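Local coordinates for SusD/RagB family nutrient-binding outer membrane lipoprotein (Bacteroides vulgatus, PDB 4F7A) that probably binds glycans, possibly mucin O-glycans, at the cell surface as a SusD-like lipoprotein that takes part in nutrient capture, at residues 173-179 with 191-195; 21-25 with 107-113. All coordinates share one frame; numbering follows the deposited sequence.

The two contacts illustrate how one helical fold uses different chemistry where a contact is exposed and where it is buried, though both lie toward the periphery of the chain. Contact 1 lies at the surface and ties the turn after helix 151-174 to the start of helix 193-210, mainly through polar bonds to main-chain and hydroxyl groups. Contact 2, mostly buried, packs helix 15-30 against the start of helix 111-132 with aromatic rings. They share no helix, but helices 111-132 and 151-174 follow each other in the chain and their segments meet directly: E175 OE1 forms a 3.0 Å salt bridge with K111 NZ. The centres of the two contacts are about 13 Å apart.

Contact 1: residues 173-179 with 191-195; sequences LKEGGKE and PTASR
E179 grips the start of helix 193-210 with both its main chain and its carboxylate. Its carbonyl oxygen, E179 O, accepts from A193 N at 2.9 Å. The side chain folds back at its second torsion (chi2 -78°), which carries the carboxylate to the next residue: S194 N donates to E179 OE1 at 3.0 Å in a nearly straight hydrogen bond (N-H...O 169°), and S194 OG gives a short 2.5 Å bond to E179 OE2. Both oxygens use their syn lone pairs, so the carboxylate is pinned in a fork and its rotation fixed. This is the first turn of a helix in a TPR-like helical fold; T192 is its N-cap, with OG1 accepting from R195 N at 3.1 Å, and the negative charge so close to that helix end is probably favourable. T192 CB lies 3.3 Å from E179 OE1, close beside the fork. An alanine here would keep the main-chain bond but remove the fork, and S194 N and OG at the helix start would probably have to turn to water. The apolar part is slighter: L173 CD2 lies 3.9 Å from A193 CB, and Y231 also touches L173. Toward solvent the turn swings clear of the helix start, passing through a Schellman motif whose G176 has positive phi, with the exposed K174, E175 and K178 beside it.

Contact 2: residues 21-25 with 107-113; sequences YTTNF and EAKYKHF
F113 O is met by two groups: T117 OG1 hydrogen-bonds to it within helix 111-132, and across the contact F25 CZ comes to 3.3 Å, with the oxygen at the edge of the phenylalanine ring and in its plane. The setting is a helix-helix interface of the TPR-like fold, in which helix 15-30 lays Y21 and F25, one turn apart, against the opening turn of helix 111-132. The F25 and F113 rings are steeply inclined, their planes 73° apart, and F25 CE2 touches F113 CD2 at 3.8 Å. F113 is also approached at its edge, where Y21 CB sits 3.8 Å from F113 CD2, while Y110 CD1 lies 3.6 Å above one face of the same F113 ring. Further along, Y21 reaches Y110. With CG of Y21 set beside its backbone N (chi1 -57°), the ring extends from its helix and brings Y21 CE2 over a face of the Y110 ring, 3.4 Å from Y110 CE2. The two ring centroids are 4.1 Å apart and the planes inclined by 32°, an oblique overlap displaced toward the rim. The phenol of Y110 is held from elsewhere on helix 15-30, where D17 OD2 hydrogen-bonds to its OH, a polar tie between the same two elements, which is likely to limit the swing of the Y110 ring. S100 and T104 of helix 84-104 pack against F25 and Y21 respectively. Beyond the ring pair, Y21 OH rests 3.6 Å from E107 CG.

Contact 1: residues 173-179 with 191-195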
loop_
_atom_site.group_PDB
_atom_site.type_symbol
_atom_site.label_atom_id
_atom_site.label_comp_id
_atom_site.label_asym_id
_atom_site.label_seq_id
_atom_site.Cartn_x
_atom_site.Cartn_y
_atom_site.Cartn_z
ATOM N N LEU A 173 -18.338 -9.480 -21.904
ATOM C CA LEU A 173 -17.767 -10.614 -22.625
ATOM C C LEU A 173 -18.823 -11.575 -23.138
ATOM O O LEU A 173 -18.735 -12.024 -24.288
ATOM C CB LEU A 173 -16.757 -11.362 -21.778
ATOM C CG LEU A 173 -15.402 -10.661 -21.559
ATOM C CD1 LEU A 173 -14.603 -11.460 -20.495
ATOM C CD2 LEU A 173 -14.582 -10.500 -22.882
ATOM N N LYS A 174 -19.817 -11.897 -22.307
ATOM C CA LYS A 174 -20.880 -12.819 -22.731
ATOM C C LYS A 174 -21.729 -12.247 -23.878
ATOM O O LYS A 174 -22.309 -13.010 -24.644
ATOM C CB LYS A 174 -21.765 -13.238 -21.539
ATOM C CG LYS A 174 -21.058 -14.173 -20.545
ATOM C CD LYS A 174 -21.896 -14.418 -19.302
ATOM C CE LYS A 174 -21.247 -15.493 -18.416
ATOM N NZ LYS A 174 -21.731 -15.452 -17.003
ATOM N N GLU A 175 -21.796 -10.920 -24.000
ATOM C CA GLU A 175 -22.491 -10.268 -25.116
ATOM C C GLU A 175 -21.637 -10.203 -26.387
ATOM O O GLU A 175 -22.074 -9.610 -27.378
ATOM C CB GLU A 175 -22.900 -8.826 -24.751
ATOM C CG GLU A 175 -24.052 -8.691 -23.769
ATOM C CD GLU A 175 -24.345 -7.225 -23.376
ATOM O OE1 GLU A 175 -23.505 -6.323 -23.621
ATOM O OE2 GLU A 175 -25.423 -6.976 -22.806
ATOM N N GLY A 176 -20.420 -10.755 -26.356
ATOM C CA GLY A 176 -19.547 -10.765 -27.530
ATOM C C GLY A 176 -18.556 -9.606 -27.612
ATOM O O GLY A 176 -17.985 -9.380 -28.660
ATOM N N GLY A 177 -18.347 -8.870 -26.520
ATOM C CA GLY A 177 -17.354 -7.810 -26.510
ATOM C C GLY A 177 -15.957 -8.414 -26.645
ATOM O O GLY A 177 -15.648 -9.461 -26.055
ATOM N N LYS A 178 -15.135 -7.774 -27.459
ATOM C CA LYS A 178 -13.771 -8.231 -27.698
ATOM C C LYS A 178 -12.935 -8.072 -26.417
ATOM O O LYS A 178 -13.012 -7.045 -25.760
ATOM C CB LYS A 178 -13.140 -7.420 -28.846
ATOM C CG LYS A 178 -13.761 -7.654 -30.222
ATOM C CD LYS A 178 -13.245 -6.627 -31.236
ATOM N N GLU A 179 -12.166 -9.105 -26.063
ATOM C CA GLU A 179 -11.296 -9.063 -24.889
ATOM C C GLU A 179 -10.446 -7.796 -24.869
ATOM O O GLU A 179 -10.266 -7.189 -23.812
ATOM C CB GLU A 179 -10.404 -10.312 -24.841
ATOM C CG GLU A 179 -11.094 -11.551 -24.259
ATOM C CD GLU A 179 -11.187 -11.515 -22.722
ATOM O OE1 GLU A 179 -11.030 -10.424 -22.134
ATOM O OE2 GLU A 179 -11.436 -12.578 -22.107
ATOM N N PRO A 191 -4.648 -5.857 -20.104
ATOM C CA PRO A 191 -4.857 -5.649 -21.539
ATOM C C PRO A 191 -6.155 -6.237 -22.055
ATOM O O PRO A 191 -6.473 -6.052 -23.226
ATOM C CB PRO A 191 -3.679 -6.395 -22.169
ATOM C CG PRO A 191 -3.431 -7.519 -21.209
ATOM C CD PRO A 191 -3.623 -6.885 -19.848
ATOM N N THR A 192 -6.874 -6.962 -21.201
ATOM C CA THR A 192 -8.117 -7.590 -21.589
ATOM C C THR A 192 -9.164 -7.416 -20.499
ATOM O O THR A 192 -8.855 -7.149 -19.327
ATOM C CB THR A 192 -7.964 -9.111 -21.841
ATOM O OG1 THR A 192 -7.624 -9.762 -20.607
ATOM C CG2 THR A 192 -6.916 -9.433 -22.912
ATOM N N ALA A 193 -10.418 -7.572 -20.900
ATOM C CA ALA A 193 -11.545 -7.570 -19.944
ATOM C C ALA A 193 -11.371 -8.627 -18.851
ATOM O O ALA A 193 -11.543 -8.332 -17.663
ATOM C CB ALA A 193 -12.861 -7.753 -20.689
ATOM N N SER A 194 -10.969 -9.840 -19.220
ATOM C CA SER A 194 -10.680 -10.868 -18.224
ATOM C C SER A 194 -9.624 -10.448 -17.218
ATOM O O SER A 194 -9.750 -10.755 -16.025
ATOM C CB SER A 194 -10.257 -12.186 -18.872
ATOM O OG SER A 194 -11.311 -12.768 -19.594
ATOM N N ARG A 195 -8.590 -9.732 -17.658
ATOM C CA ARG A 195 -7.554 -9.283 -16.737
ATOM C C ARG A 195 -8.032 -8.232 -15.746
ATOM O O ARG A 195 -7.585 -8.201 -14.606
ATOM C CB ARG A 195 -6.320 -8.803 -17.503
ATOM C CG ARG A 195 -5.548 -9.929 -18.203
ATOM C CD ARG A 195 -4.471 -10.540 -17.328
ATOM N NE ARG A 195 -3.338 -9.631 -17.168
ATOM C CZ ARG A 195 -2.337 -9.498 -18.035
ATOM N NH1 ARG A 195 -2.271 -10.239 -19.134
ATOM N NH2 ARG A 195 -1.383 -8.623 -17.791
#

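Contact 2: residues 21-25 with 107-113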
loop_
_atom_site.group_PDB
_atom_site.type_symbol
_atom_site.label_atom_id
_atom_site.label_comp_id
_atom_site.label_asym_id
_atom_site.label_seq_id
_atom_site.Cartn_x
_atom_site.Cartn_y
_atom_site.Cartn_z
ATOM N N TYR A 21 -14.251 9.530 -23.014
ATOM C CA TYR A 21 -13.945 8.469 -22.017
ATOM C C TYR A 21 -12.503 8.252 -21.638
ATOM O O TYR A 21 -12.191 8.025 -20.464
ATOM C CB TYR A 21 -14.438 7.120 -22.514
ATOM C CG TYR A 21 -15.898 7.093 -22.819
ATOM C CD1 TYR A 21 -16.841 7.076 -21.791
ATOM C CD2 TYR A 21 -16.350 7.088 -24.123
ATOM C CE1 TYR A 21 -18.176 7.067 -22.060
ATOM C CE2 TYR A 21 -17.691 7.087 -24.409
ATOM C CZ TYR A 21 -18.599 7.063 -23.376
ATOM O OH TYR A 21 -19.924 7.054 -23.665
ATOM N N THR A 22 -11.602 8.295 -22.617
ATOM C CA THR A 22 -10.256 7.779 -22.391
ATOM C C THR A 22 -9.411 8.687 -21.496
ATOM O O THR A 22 -8.647 8.194 -20.661
ATOM C CB THR A 22 -9.549 7.446 -23.744
ATOM O OG1 THR A 22 -10.241 6.360 -24.379
ATOM C CG2 THR A 22 -8.121 7.048 -23.524
ATOM N N THR A 23 -9.552 10.001 -21.648
ATOM C CA THR A 23 -8.780 10.955 -20.847
ATOM C C THR A 23 -9.022 10.796 -19.344
ATOM O O THR A 23 -8.086 10.916 -18.540
ATOM C CB THR A 23 -9.083 12.429 -21.242
ATOM O OG1 THR A 23 -8.680 12.657 -22.605
ATOM C CG2 THR A 23 -8.347 13.401 -20.311
ATOM N N ASN A 24 -10.270 10.528 -18.954
ATOM C CA ASN A 24 -10.575 10.288 -17.542
ATOM C C ASN A 24 -9.745 9.127 -16.977
ATOM O O ASN A 24 -9.251 9.194 -15.856
ATOM C CB ASN A 24 -12.080 9.972 -17.315
ATOM C CG ASN A 24 -12.994 11.166 -17.576
ATOM O OD1 ASN A 24 -12.599 12.319 -17.423
ATOM N ND2 ASN A 24 -14.222 10.885 -17.984
ATOM N N PHE A 25 -9.600 8.069 -17.757
ATOM C CA PHE A 25 -8.834 6.915 -17.341
ATOM C C PHE A 25 -7.363 7.232 -17.127
ATOM O O PHE A 25 -6.732 6.649 -16.255
ATOM C CB PHE A 25 -8.985 5.782 -18.342
ATOM C CG PHE A 25 -10.286 5.050 -18.192
ATOM C CD1 PHE A 25 -10.424 4.073 -17.219
ATOM C CD2 PHE A 25 -11.359 5.376 -18.971
ATOM C CE1 PHE A 25 -11.639 3.411 -17.053
ATOM C CE2 PHE A 25 -12.578 4.743 -18.809
ATOM C CZ PHE A 25 -12.702 3.738 -17.853
ATOM N N GLU A 107 -24.228 3.239 -20.256
ATOM C CA GLU A 107 -23.854 3.132 -21.678
ATOM C C GLU A 107 -23.735 1.680 -22.140
ATOM O O GLU A 107 -22.877 0.925 -21.667
ATOM C CB GLU A 107 -22.539 3.873 -21.970
ATOM C CG GLU A 107 -22.653 5.386 -21.990
ATOM C CD GLU A 107 -23.576 5.925 -23.094
ATOM O OE1 GLU A 107 -23.882 5.197 -24.052
ATOM O OE2 GLU A 107 -24.004 7.088 -22.988
ATOM N N ALA A 108 -24.578 1.308 -23.100
ATOM C CA ALA A 108 -24.687 -0.080 -23.534
ATOM C C ALA A 108 -23.369 -0.603 -24.097
ATOM O O ALA A 108 -23.031 -1.763 -23.908
ATOM C CB ALA A 108 -25.795 -0.222 -24.586
ATOM N N LYS A 109 -22.637 0.247 -24.798
ATOM C CA LYS A 109 -21.418 -0.181 -25.483
ATOM C C LYS A 109 -20.151 -0.021 -24.611
ATOM O O LYS A 109 -19.065 -0.342 -25.054
ATOM C CB LYS A 109 -21.250 0.583 -26.811
ATOM C CG LYS A 109 -22.361 0.321 -27.872
ATOM N N TYR A 110 -20.292 0.459 -23.381
ATOM C CA TYR A 110 -19.137 0.700 -22.503
ATOM C C TYR A 110 -19.220 0.001 -21.145
ATOM O O TYR A 110 -18.731 0.518 -20.142
ATOM C CB TYR A 110 -18.950 2.203 -22.313
ATOM C CG TYR A 110 -18.472 2.853 -23.578
ATOM C CD1 TYR A 110 -17.140 2.747 -23.965
ATOM C CD2 TYR A 110 -19.349 3.521 -24.418
ATOM C CE1 TYR A 110 -16.680 3.322 -25.138
ATOM C CE2 TYR A 110 -18.900 4.106 -25.606
ATOM C CZ TYR A 110 -17.561 4.009 -25.955
ATOM O OH TYR A 110 -17.086 4.575 -27.128
ATOM N N LYS A 111 -19.803 -1.189 -21.116
ATOM C CA LYS A 111 -19.863 -1.962 -19.879
ATOM C C LYS A 111 -18.478 -2.288 -19.345
ATOM O O LYS A 111 -18.276 -2.314 -18.117
ATOM C CB LYS A 111 -20.642 -3.251 -20.091
ATOM C CG LYS A 111 -22.118 -3.021 -20.392
ATOM C CD LYS A 111 -22.859 -4.346 -20.570
ATOM C CE LYS A 111 -24.321 -4.118 -20.918
ATOM N NZ LYS A 111 -24.498 -3.754 -22.357
ATOM N N HIS A 112 -17.542 -2.563 -20.258
ATOM C CA HIS A 112 -16.148 -2.783 -19.892
ATOM C C HIS A 112 -15.482 -1.553 -19.260
ATOM O O HIS A 112 -14.756 -1.689 -18.263
ATOM C CB HIS A 112 -15.320 -3.342 -21.066
ATOM C CG HIS A 112 -15.280 -2.476 -22.293
ATOM N ND1 HIS A 112 -16.335 -1.686 -22.705
ATOM C CD2 HIS A 112 -14.326 -2.351 -23.252
ATOM C CE1 HIS A 112 -16.021 -1.088 -23.845
ATOM N NE2 HIS A 112 -14.804 -1.467 -24.195
ATOM N N PHE A 113 -15.731 -0.366 -19.814
ATOM C CA PHE A 113 -15.158 0.872 -19.238
ATOM C C PHE A 113 -15.784 1.188 -17.885
ATOM O O PHE A 113 -15.129 1.708 -16.984
ATOM C CB PHE A 113 -15.390 2.069 -20.167
ATOM C CG PHE A 113 -14.405 2.178 -21.347
ATOM C CD1 PHE A 113 -13.779 1.054 -21.895
ATOM C CD2 PHE A 113 -14.198 3.418 -21.959
ATOM C CE1 PHE A 113 -12.943 1.170 -22.991
ATOM C CE2 PHE A 113 -13.347 3.551 -23.058
ATOM C CZ PHE A 113 -12.717 2.425 -23.577
#